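Local coordinates for lipoprotein (Bacillus anthracis, PDB 4JG9) that is of unknown function but is a putative lipoprotein of the DUF4871 family, probably tethered to the cell membrane by a lipid anchor, at residues A[59-64]-A[74-79]. Sequence-based numbering, arbitrary orientation.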
loop_
_atom_site.group_PDB
_atom_site.type_symbol
_atom_site.label_atom_id
_atom_site.label_comp_id
_atom_site.label_asym_id
_atom_site.label_seq_id
_atom_site.Cartn_x
_atom_site.Cartn_y
_atom_site.Cartn_z
ATOM N N PRO A 59 1.263 9.547 25.825
ATOM C CA PRO A 59 2.280 9.593 26.887
ATOM C C PRO A 59 2.936 8.234 27.139
ATOM O O PRO A 59 2.304 7.189 26.958
ATOM C CB PRO A 59 1.483 10.034 28.123
ATOM C CG PRO A 59 0.082 9.666 27.837
ATOM C CD PRO A 59 -0.087 9.829 26.341
ATOM N N SER A 60 4.206 8.249 27.528
ATOM C CA SER A 60 4.905 7.011 27.855
ATOM C C SER A 60 4.483 6.504 29.230
ATOM O O SER A 60 4.146 7.289 30.115
ATOM C CB SER A 60 6.419 7.232 27.853
ATOM O OG SER A 60 6.878 7.699 26.608
ATOM N N PHE A 61 4.569 5.194 29.424
ATOM C CA PHE A 61 4.312 4.596 30.726
ATOM C C PHE A 61 5.254 3.417 30.897
ATOM O O PHE A 61 5.777 2.865 29.909
ATOM C CB PHE A 61 2.850 4.149 30.867
ATOM C CG PHE A 61 2.451 3.076 29.903
ATOM C CD1 PHE A 61 2.484 1.737 30.278
ATOM C CD2 PHE A 61 2.024 3.396 28.624
ATOM C CE1 PHE A 61 2.116 0.738 29.392
ATOM C CE2 PHE A 61 1.651 2.398 27.730
ATOM C CZ PHE A 61 1.698 1.069 28.114
ATOM N N ILE A 62 5.412 2.991 32.142
ATOM C CA ILE A 62 6.307 1.901 32.475
ATOM C C ILE A 62 5.559 0.605 32.682
ATOM O O ILE A 62 4.594 0.532 33.448
ATOM C CB ILE A 62 7.104 2.188 33.771
ATOM C CG1 ILE A 62 7.947 3.453 33.615
ATOM C CG2 ILE A 62 8.002 1.009 34.105
ATOM C CD1 ILE A 62 9.114 3.296 32.634
ATOM N N GLN A 63 6.036 -0.426 32.007
ATOM C CA GLN A 63 5.521 -1.761 32.198
ATOM C C GLN A 63 6.729 -2.659 32.417
ATOM O O GLN A 63 7.627 -2.723 31.574
ATOM C CB GLN A 63 4.715 -2.196 30.976
ATOM C CG GLN A 63 4.146 -3.591 31.075
ATOM C CD GLN A 63 2.645 -3.588 31.287
ATOM O OE1 GLN A 63 1.969 -2.578 31.049
ATOM N NE2 GLN A 63 2.109 -4.726 31.713
ATOM N N GLU A 64 6.786 -3.285 33.581
ATOM C CA GLU A 64 7.902 -4.145 33.932
ATOM C C GLU A 64 9.240 -3.438 33.810
ATOM O O GLU A 64 10.208 -4.012 33.335
ATOM C CB GLU A 64 7.889 -5.431 33.118
ATOM C CG GLU A 64 6.681 -6.299 33.408
ATOM C CD GLU A 64 6.959 -7.767 33.213
ATOM O OE1 GLU A 64 8.044 -8.226 33.620
ATOM O OE2 GLU A 64 6.087 -8.463 32.662
ATOM N N LYS A 74 -3.523 -3.008 26.838
ATOM C CA LYS A 74 -3.997 -3.475 25.546
ATOM C C LYS A 74 -2.853 -3.729 24.587
ATOM O O LYS A 74 -2.382 -4.847 24.456
ATOM C CB LYS A 74 -4.989 -2.484 24.952
ATOM C CG LYS A 74 -6.250 -2.341 25.779
ATOM C CD LYS A 74 -7.348 -1.630 25.013
ATOM C CE LYS A 74 -7.909 -2.505 23.911
ATOM N NZ LYS A 74 -8.999 -1.812 23.177
ATOM N N ILE A 75 -2.407 -2.678 23.919
ATOM C CA ILE A 75 -1.299 -2.791 22.997
ATOM C C ILE A 75 -0.381 -1.582 23.094
ATOM O O ILE A 75 -0.834 -0.469 23.276
ATOM C CB ILE A 75 -1.805 -2.989 21.557
ATOM C CG1 ILE A 75 -0.671 -3.434 20.640
ATOM C CG2 ILE A 75 -2.475 -1.728 21.045
ATOM C CD1 ILE A 75 -1.145 -3.982 19.317
ATOM N N ALA A 76 0.914 -1.810 22.956
ATOM C CA ALA A 76 1.885 -0.734 23.016
ATOM C C ALA A 76 3.149 -1.116 22.272
ATOM O O ALA A 76 3.373 -2.299 21.991
ATOM C CB ALA A 76 2.204 -0.392 24.472
HETATM N N MSE A 77 3.965 -0.116 21.946
HETATM C CA MSE A 77 5.283 -0.363 21.375
HETATM C C MSE A 77 6.350 0.148 22.326
HETATM O O MSE A 77 6.065 0.961 23.211
HETATM C CB MSE A 77 5.430 0.312 20.018
HETATM C CG MSE A 77 5.086 1.792 20.036
HETATM SE SE MSE A 77 5.462 2.696 18.316
HETATM C CE MSE A 77 7.182 3.419 18.873
ATOM N N ALA A 78 7.577 -0.334 22.159
ATOM C CA ALA A 78 8.683 0.179 22.948
ATOM C C ALA A 78 8.815 1.673 22.688
ATOM O O ALA A 78 8.685 2.132 21.543
ATOM C CB ALA A 78 9.969 -0.537 22.587
ATOM N N ASP A 79 9.075 2.435 23.747
ATOM C CA ASP A 79 9.250 3.864 23.589
ATOM C C ASP A 79 10.590 4.092 22.916
ATOM O O ASP A 79 11.601 4.328 23.567
ATOM C CB ASP A 79 9.196 4.599 24.914
ATOM C CG ASP A 79 9.079 6.104 24.727
ATOM O OD1 ASP A 79 9.228 6.578 23.574
ATOM O OD2 ASP A 79 8.874 6.815 25.732
#
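Ser60 OG is gripped by two charged groups, the carboxylate of Asp79 and the ammonium of Lys69. The two segments belong to an antiparallel meander in which strand 66-69 intervenes between strands 60-63 and 75-78; backbone bonds from Phe61 to Leu68 and from Met77 to Lys69 establish that order. Accordingly, no backbone hydrogen bond joins the segments, and only 122 Å² is buried. The closest CA atoms, of Ser60 and Asp79, are 6.9 Å apart, less than usual for next-but-one strands, which lets these residues meet.

Ser60 OG donates to Asp79 OD2 at a modelled 2.4 Å, short enough that the exact length is doubtful. The carboxylate approaches by one oxygen, since Asp79 OD1 is 4.0 Å from Ser60 OG. Asp79 also rests against Pro67 and Lys69. Because Lys69 NZ bonds to the same Ser60 OG, its positive charge lies near the carboxylate and may favour the ionised form.

The second contact is apolar. Phe61 places CG between its backbone N and carbonyl carbon (chi1 63°), which brings the ring end towards strand 75-78. Phe61 CZ meets Ala76 CB obliquely at 4.0 Å, and Gln63 OE1 lies in plane at the ring edge, 3.7 Å from Phe61 CE1.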